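Long-range contact in 3-oxosteroid 1-dehydrogenase (Sterolibacterium denitrificans, PDB 7P18), which probably catalyses the FAD-dependent 1,2-dehydrogenation of 3-oxosteroids to the corresponding 3-oxo-Delta(1)-steroids: residues R313-H327 with M489-L503. Numbering follows the deposited sequence.
Sequences RAELMDWAWWVPSIH and MRVDAGDIGTKGGLL. With FAD (flavin-adenine dinucleotide), chain C.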
loop_
_atom_site.group_PDB
_atom_site.type_symbol
_atom_site.label_atom_id
_atom_site.label_comp_id
_atom_site.label_asym_id
_atom_site.label_seq_id
_atom_site.Cartn_x
_atom_site.Cartn_y
_atom_site.Cartn_z
ATOM N N ARG A 313 5.003 -11.123 -21.611
ATOM C CA ARG A 313 4.405 -12.158 -20.740
ATOM C C ARG A 313 3.885 -11.512 -19.444
ATOM O O ARG A 313 4.495 -10.520 -18.961
ATOM C CB ARG A 313 5.428 -13.251 -20.423
ATOM C CG ARG A 313 4.927 -14.329 -19.467
ATOM C CD ARG A 313 5.854 -15.518 -19.539
ATOM N NE ARG A 313 5.503 -16.450 -18.501
ATOM C CZ ARG A 313 4.481 -17.285 -18.579
ATOM N NH1 ARG A 313 3.728 -17.324 -19.671
ATOM N NH2 ARG A 313 4.222 -18.091 -17.562
ATOM N N ALA A 314 2.788 -12.036 -18.916
ATOM C CA ALA A 314 2.233 -11.590 -17.606
ATOM C C ALA A 314 2.180 -12.770 -16.642
ATOM O O ALA A 314 2.006 -13.920 -17.080
ATOM C CB ALA A 314 0.875 -10.967 -17.795
ATOM N N GLU A 315 2.310 -12.508 -15.344
ATOM C CA GLU A 315 2.224 -13.556 -14.310
ATOM C C GLU A 315 1.519 -12.999 -13.074
ATOM O O GLU A 315 1.443 -11.765 -12.930
ATOM C CB GLU A 315 3.618 -14.093 -13.922
ATOM C CG GLU A 315 4.234 -14.973 -14.987
ATOM C CD GLU A 315 5.547 -15.650 -14.622
ATOM O OE1 GLU A 315 6.018 -15.512 -13.443
ATOM O OE2 GLU A 315 6.063 -16.360 -15.515
ATOM N N LEU A 316 1.054 -13.916 -12.224
ATOM C CA LEU A 316 0.387 -13.623 -10.937
ATOM C C LEU A 316 -0.887 -12.775 -11.152
ATOM O O LEU A 316 -1.329 -12.145 -10.200
ATOM C CB LEU A 316 1.414 -12.945 -10.022
ATOM C CG LEU A 316 2.606 -13.829 -9.658
ATOM C CD1 LEU A 316 3.672 -13.045 -8.910
ATOM C CD2 LEU A 316 2.116 -15.013 -8.854
ATOM N N MET A 317 -1.516 -12.816 -12.331
ATOM C CA MET A 317 -2.602 -11.847 -12.669
ATOM C C MET A 317 -3.854 -12.129 -11.819
ATOM O O MET A 317 -4.715 -11.244 -11.751
ATOM C CB MET A 317 -2.906 -11.903 -14.156
ATOM C CG MET A 317 -1.772 -11.349 -15.000
ATOM S SD MET A 317 -1.557 -9.624 -14.873
ATOM C CE MET A 317 -2.902 -9.036 -15.922
ATOM N N ASP A 318 -3.927 -13.293 -11.206
ATOM C CA ASP A 318 -5.081 -13.689 -10.356
ATOM C C ASP A 318 -4.931 -13.131 -8.927
ATOM O O ASP A 318 -5.891 -13.294 -8.148
ATOM C CB ASP A 318 -5.308 -15.201 -10.423
ATOM C CG ASP A 318 -4.132 -16.060 -9.995
ATOM O OD1 ASP A 318 -3.000 -15.648 -10.170
ATOM O OD2 ASP A 318 -4.373 -17.103 -9.443
ATOM N N TRP A 319 -3.817 -12.445 -8.604
ATOM C CA TRP A 319 -3.568 -11.923 -7.234
ATOM C C TRP A 319 -3.707 -10.398 -7.186
ATOM O O TRP A 319 -3.251 -9.685 -8.107
ATOM C CB TRP A 319 -2.181 -12.372 -6.728
ATOM C CG TRP A 319 -2.245 -13.736 -6.121
ATOM C CD1 TRP A 319 -2.398 -14.906 -6.785
ATOM C CD2 TRP A 319 -2.341 -14.067 -4.734
ATOM N NE1 TRP A 319 -2.507 -15.948 -5.925
ATOM C CE2 TRP A 319 -2.460 -15.469 -4.653
ATOM C CE3 TRP A 319 -2.255 -13.334 -3.547
ATOM C CZ2 TRP A 319 -2.545 -16.153 -3.447
ATOM C CZ3 TRP A 319 -2.320 -14.014 -2.351
ATOM C CH2 TRP A 319 -2.462 -15.394 -2.298
ATOM N N ALA A 320 -4.274 -9.891 -6.094
ATOM C CA ALA A 320 -4.270 -8.456 -5.780
ATOM C C ALA A 320 -3.605 -8.286 -4.412
ATOM O O ALA A 320 -3.525 -9.272 -3.623
ATOM C CB ALA A 320 -5.667 -7.860 -5.809
ATOM N N TRP A 321 -3.199 -7.069 -4.137
ATOM C CA TRP A 321 -2.726 -6.685 -2.798
ATOM C C TRP A 321 -3.983 -6.477 -1.931
ATOM O O TRP A 321 -4.396 -5.328 -1.750
ATOM C CB TRP A 321 -1.833 -5.458 -2.863
ATOM C CG TRP A 321 -0.579 -5.544 -3.695
ATOM C CD1 TRP A 321 -0.315 -4.858 -4.838
ATOM C CD2 TRP A 321 0.669 -6.164 -3.329
ATOM N NE1 TRP A 321 0.990 -5.046 -5.238
ATOM C CE2 TRP A 321 1.598 -5.886 -4.353
ATOM C CE3 TRP A 321 1.058 -6.995 -2.292
ATOM C CZ2 TRP A 321 2.919 -6.327 -4.297
ATOM C CZ3 TRP A 321 2.354 -7.451 -2.236
ATOM C CH2 TRP A 321 3.270 -7.120 -3.233
ATOM N N TRP A 322 -4.583 -7.562 -1.465
ATOM C CA TRP A 322 -5.896 -7.492 -0.751
ATOM C C TRP A 322 -5.750 -6.612 0.498
ATOM O O TRP A 322 -4.658 -6.585 1.154
ATOM C CB TRP A 322 -6.450 -8.865 -0.369
ATOM C CG TRP A 322 -6.459 -9.877 -1.464
ATOM C CD1 TRP A 322 -5.749 -11.035 -1.512
ATOM C CD2 TRP A 322 -7.266 -9.837 -2.666
ATOM N NE1 TRP A 322 -6.048 -11.709 -2.671
ATOM C CE2 TRP A 322 -6.928 -10.977 -3.415
ATOM C CE3 TRP A 322 -8.185 -8.932 -3.199
ATOM C CZ2 TRP A 322 -7.531 -11.267 -4.643
ATOM C CZ3 TRP A 322 -8.728 -9.183 -4.449
ATOM C CH2 TRP A 322 -8.424 -10.355 -5.144
ATOM N N VAL A 323 -6.815 -5.889 0.828
ATOM C CA VAL A 323 -7.015 -5.298 2.180
ATOM C C VAL A 323 -8.512 -5.364 2.481
ATOM O O VAL A 323 -9.320 -5.021 1.617
ATOM C CB VAL A 323 -6.430 -3.880 2.289
ATOM C CG1 VAL A 323 -7.128 -2.823 1.444
ATOM C CG2 VAL A 323 -6.325 -3.398 3.726
ATOM N N PRO A 324 -8.938 -5.716 3.712
ATOM C CA PRO A 324 -10.335 -5.528 4.109
ATOM C C PRO A 324 -10.623 -4.031 4.009
ATOM O O PRO A 324 -9.837 -3.248 4.457
ATOM C CB PRO A 324 -10.424 -6.049 5.560
ATOM C CG PRO A 324 -8.997 -6.065 6.050
ATOM C CD PRO A 324 -8.144 -6.297 4.803
ATOM N N SER A 325 -11.755 -3.643 3.399
ATOM C CA SER A 325 -12.035 -2.206 3.155
ATOM C C SER A 325 -13.491 -1.867 3.512
ATOM O O SER A 325 -14.347 -2.776 3.511
ATOM C CB SER A 325 -11.727 -1.775 1.735
ATOM O OG SER A 325 -12.720 -2.297 0.863
ATOM N N ILE A 326 -13.711 -0.579 3.764
ATOM C CA ILE A 326 -14.982 -0.001 4.309
ATOM C C ILE A 326 -15.475 1.107 3.372
ATOM O O ILE A 326 -14.736 2.103 3.124
ATOM C CB ILE A 326 -14.754 0.590 5.715
ATOM C CG1 ILE A 326 -14.201 -0.434 6.707
ATOM C CG2 ILE A 326 -16.019 1.266 6.254
ATOM C CD1 ILE A 326 -15.055 -1.628 6.919
ATOM N N HIS A 327 -16.741 0.999 2.993
ATOM C CA HIS A 327 -17.444 2.016 2.185
ATOM C C HIS A 327 -17.680 3.230 3.095
ATOM O O HIS A 327 -18.167 3.039 4.251
ATOM C CB HIS A 327 -18.753 1.470 1.644
ATOM C CG HIS A 327 -19.650 2.540 1.138
ATOM N ND1 HIS A 327 -19.404 3.222 -0.030
ATOM C CD2 HIS A 327 -20.760 3.077 1.681
ATOM C CE1 HIS A 327 -20.327 4.149 -0.178
ATOM N NE2 HIS A 327 -21.170 4.080 0.855
ATOM N N MET A 489 -19.505 -3.665 11.162
ATOM C CA MET A 489 -19.000 -2.974 9.963
ATOM C C MET A 489 -18.814 -4.037 8.865
ATOM O O MET A 489 -18.557 -5.224 9.165
ATOM C CB MET A 489 -17.713 -2.212 10.262
ATOM C CG MET A 489 -17.970 -1.074 11.245
ATOM S SD MET A 489 -16.464 -0.208 11.737
ATOM C CE MET A 489 -16.133 0.794 10.286
ATOM N N ARG A 490 -19.130 -3.631 7.653
ATOM C CA ARG A 490 -19.059 -4.490 6.457
ATOM C C ARG A 490 -17.635 -4.428 5.902
ATOM O O ARG A 490 -17.225 -3.363 5.423
ATOM C CB ARG A 490 -20.077 -4.021 5.415
ATOM C CG ARG A 490 -20.029 -4.836 4.125
ATOM C CD ARG A 490 -20.868 -4.214 3.003
ATOM N NE ARG A 490 -20.794 -2.766 2.998
ATOM C CZ ARG A 490 -21.836 -1.929 2.949
ATOM N NH1 ARG A 490 -23.052 -2.379 2.670
ATOM N NH2 ARG A 490 -21.622 -0.632 3.109
ATOM N N VAL A 491 -16.950 -5.550 5.941
ATOM C CA VAL A 491 -15.561 -5.671 5.435
ATOM C C VAL A 491 -15.604 -6.258 4.008
ATOM O O VAL A 491 -15.865 -7.469 3.817
ATOM C CB VAL A 491 -14.718 -6.491 6.422
ATOM C CG1 VAL A 491 -13.356 -6.656 5.871
ATOM C CG2 VAL A 491 -14.603 -5.785 7.772
ATOM N N ASP A 492 -15.314 -5.413 3.045
ATOM C CA ASP A 492 -15.247 -5.830 1.625
ATOM C C ASP A 492 -13.870 -6.430 1.324
ATOM O O ASP A 492 -12.875 -6.071 2.021
ATOM C CB ASP A 492 -15.542 -4.633 0.724
ATOM C CG ASP A 492 -17.030 -4.311 0.639
ATOM O OD1 ASP A 492 -17.789 -5.254 0.473
ATOM O OD2 ASP A 492 -17.377 -3.107 0.762
ATOM N N ALA A 493 -13.781 -7.297 0.325
ATOM C CA ALA A 493 -12.458 -7.802 -0.155
ATOM C C ALA A 493 -11.832 -6.714 -1.006
ATOM O O ALA A 493 -11.935 -6.810 -2.254
ATOM C CB ALA A 493 -12.640 -9.091 -0.938
ATOM N N GLY A 494 -11.306 -5.674 -0.358
ATOM C CA GLY A 494 -10.642 -4.535 -0.991
ATOM C C GLY A 494 -9.216 -4.857 -1.438
ATOM O O GLY A 494 -8.791 -6.008 -1.341
ATOM N N ASP A 495 -8.539 -3.843 -1.941
ATOM C CA ASP A 495 -7.164 -3.935 -2.451
ATOM C C ASP A 495 -6.523 -2.556 -2.370
ATOM O O ASP A 495 -7.218 -1.542 -2.298
ATOM C CB ASP A 495 -7.150 -4.481 -3.889
ATOM C CG ASP A 495 -7.764 -3.506 -4.874
ATOM O OD1 ASP A 495 -7.141 -2.452 -5.129
ATOM O OD2 ASP A 495 -8.940 -3.761 -5.247
ATOM N N ILE A 496 -5.204 -2.548 -2.398
ATOM C CA ILE A 496 -4.346 -1.370 -2.568
ATOM C C ILE A 496 -3.639 -1.452 -3.924
ATOM O O ILE A 496 -2.626 -0.763 -4.105
ATOM C CB ILE A 496 -3.392 -1.268 -1.351
ATOM C CG1 ILE A 496 -2.430 -2.456 -1.222
ATOM C CG2 ILE A 496 -4.237 -1.112 -0.093
ATOM C CD1 ILE A 496 -1.510 -2.387 0.012
ATOM N N GLY A 497 -4.226 -2.158 -4.877
ATOM C CA GLY A 497 -3.635 -2.370 -6.216
ATOM C C GLY A 497 -3.660 -3.838 -6.580
ATOM O O GLY A 497 -3.787 -4.665 -5.688
ATOM N N THR A 498 -3.506 -4.157 -7.874
ATOM C CA THR A 498 -3.256 -5.523 -8.337
ATOM C C THR A 498 -1.769 -5.875 -8.123
ATOM O O THR A 498 -0.916 -4.966 -8.039
ATOM C CB THR A 498 -3.768 -5.659 -9.779
ATOM O OG1 THR A 498 -3.240 -4.524 -10.467
ATOM C CG2 THR A 498 -5.282 -5.655 -9.790
ATOM N N LYS A 499 -1.482 -7.155 -8.014
ATOM C CA LYS A 499 -0.166 -7.717 -7.608
ATOM C C LYS A 499 0.565 -8.356 -8.794
ATOM O O LYS A 499 1.815 -8.471 -8.753
ATOM C CB LYS A 499 -0.421 -8.781 -6.536
ATOM C CG LYS A 499 0.770 -9.226 -5.704
ATOM C CD LYS A 499 0.451 -10.394 -4.773
ATOM C CE LYS A 499 1.296 -10.448 -3.514
ATOM N NZ LYS A 499 2.759 -10.383 -3.795
ATOM N N GLY A 500 -0.171 -8.810 -9.799
ATOM C CA GLY A 500 0.377 -9.453 -10.998
ATOM C C GLY A 500 0.613 -8.420 -12.058
ATOM O O GLY A 500 0.176 -7.316 -11.888
ATOM N N GLY A 501 1.303 -8.783 -13.134
ATOM C CA GLY A 501 1.594 -7.838 -14.207
ATOM C C GLY A 501 2.644 -8.379 -15.135
ATOM O O GLY A 501 2.855 -9.604 -15.164
ATOM N N LEU A 502 3.273 -7.478 -15.853
ATOM C CA LEU A 502 4.291 -7.834 -16.862
ATOM C C LEU A 502 5.460 -8.533 -16.163
ATOM O O LEU A 502 5.935 -8.049 -15.137
ATOM C CB LEU A 502 4.745 -6.566 -17.573
ATOM C CG LEU A 502 3.657 -5.763 -18.282
ATOM C CD1 LEU A 502 4.267 -4.609 -19.029
ATOM C CD2 LEU A 502 2.849 -6.640 -19.218
ATOM N N LEU A 503 5.879 -9.667 -16.710
ATOM C CA LEU A 503 7.044 -10.415 -16.196
ATOM C C LEU A 503 8.293 -9.617 -16.538
ATOM O O LEU A 503 8.436 -9.133 -17.696
ATOM C CB LEU A 503 7.079 -11.818 -16.802
ATOM C CG LEU A 503 8.231 -12.681 -16.304
ATOM C CD1 LEU A 503 8.136 -12.916 -14.810
ATOM C CD2 LEU A 503 8.262 -13.989 -17.074
HETATM P PA FAD C . 0.923 4.271 -8.336
HETATM O O1A FAD C . 1.570 4.780 -7.099
HETATM O O2A FAD C . -0.577 4.199 -8.227
HETATM O O5B FAD C . 1.358 5.227 -9.522
HETATM C C5B FAD C . 0.881 4.938 -10.863
HETATM C C4B FAD C . 0.646 6.242 -11.563
HETATM O O4B FAD C . 0.506 5.989 -12.988
HETATM C C3B FAD C . -0.619 7.014 -11.135
HETATM O O3B FAD C . -0.316 8.371 -10.832
HETATM C C2B FAD C . -1.549 6.872 -12.343
HETATM O O2B FAD C . -2.517 7.909 -12.424
HETATM C C1B FAD C . -0.549 6.765 -13.494
HETATM N N9A FAD C . -1.077 6.151 -14.712
HETATM C C8A FAD C . -2.008 5.160 -14.843
HETATM N N7A FAD C . -2.326 4.920 -16.112
HETATM C C5A FAD C . -1.514 5.778 -16.843
HETATM C C6A FAD C . -1.361 6.003 -18.228
HETATM N N6A FAD C . -2.095 5.405 -19.174
HETATM N N1A FAD C . -0.462 6.935 -18.608
HETATM C C2A FAD C . 0.240 7.567 -17.663
HETATM N N3A FAD C . 0.133 7.495 -16.332
HETATM C C4A FAD C . -0.756 6.545 -15.989
HETATM N N1 FAD C . 2.589 -0.175 -0.010
HETATM C C2 FAD C . 3.774 -0.199 0.642
HETATM O O2 FAD C . 4.715 -0.901 0.229
HETATM N N3 FAD C . 3.992 0.547 1.729
HETATM C C4 FAD C . 2.967 1.165 2.416
HETATM O O4 FAD C . 3.254 1.919 3.340
HETATM C C4X FAD C . 1.689 1.197 1.796
HETATM N N5 FAD C . 0.687 1.812 2.401
HETATM C C5X FAD C . -0.512 1.887 1.731
HETATM C C6 FAD C . -1.574 2.621 2.311
HETATM C C7 FAD C . -2.759 2.847 1.625
HETATM C C7M FAD C . -3.872 3.662 2.251
HETATM C C8 FAD C . -2.881 2.381 0.304
HETATM C C8M FAD C . -4.155 2.637 -0.483
HETATM C C9 FAD C . -1.887 1.592 -0.241
HETATM C C9A FAD C . -0.666 1.371 0.425
HETATM N N10 FAD C . 0.371 0.592 -0.112
HETATM C C10 FAD C . 1.594 0.503 0.539
HETATM C "C1'" FAD C . 0.289 0.079 -1.484
HETATM C "C2'" FAD C . 1.005 1.054 -2.445
HETATM O "O2'" FAD C . 0.524 2.393 -2.328
HETATM C "C3'" FAD C . 0.918 0.614 -3.916
HETATM O "O3'" FAD C . 1.054 -0.802 -4.054
HETATM C "C4'" FAD C . 1.935 1.355 -4.759
HETATM O "O4'" FAD C . 1.749 2.747 -4.543
HETATM C "C5'" FAD C . 1.858 1.043 -6.238
HETATM O "O5'" FAD C . 2.814 1.909 -6.879
HETATM P P FAD C . 2.834 2.043 -8.463
HETATM O O1P FAD C . 3.907 3.019 -8.691
HETATM O O2P FAD C . 2.790 0.751 -9.146
HETATM O O3P FAD C . 1.417 2.797 -8.783
HETATM O O HOH W 1 -3.012 -9.002 -10.630
HETATM O O HOH W 2 -17.924 -1.824 3.262
HETATM O O HOH W 3 -19.465 0.739 4.954
#
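The extended side chain of K499 crosses the indole of W321 at about a right angle, its CG centred over one face in a CH-pi contact, 3.7 Å from the six-ring centroid. With CG turned away from the backbone N (chi1 -164°), the lysine also runs alongside W319, CD 3.8 Å from CB of W319, before chi4 bends NZ toward the backbone carbonyls of G533 and A535. I496 meets W321 at the root of its side chain, CG1 3.5 Å from CB of W321, while its CG2 meets CG1 of V323. Its CD1 comes 3.4 Å from C1' of FAD, where the ribityl chain leaves the flavin. Cut back to an alanine, W321 would lose the indole and probably leave the K499 methylenes without the face they lie on.

The backbones fix this cluster: W321 N donates to G497 O and I496 N to W321 O, while D495 closes an Asx turn through OD1 to G497 N. OD1 also bonds S293, and OD2 forms a salt bridge with R280. Beyond it, S325 and D492 exchange two backbone bonds, and one water joins H327 N, R490 and D492 OD2, which also accepts from NE2 of Q334. At the polar rim, L503 lays CD2 along the edge of the R313 guanidinium. R313 grips E315 OE2 side-on through NE (3.0 Å) and NH2, and its NH1 pairs with E513. Two antiparallel ladders separated by loops make up the pairing, the longer with a beta bulge between A320 and W322; where the chain turns at I496 and G497, I496 lines the FAD pocket.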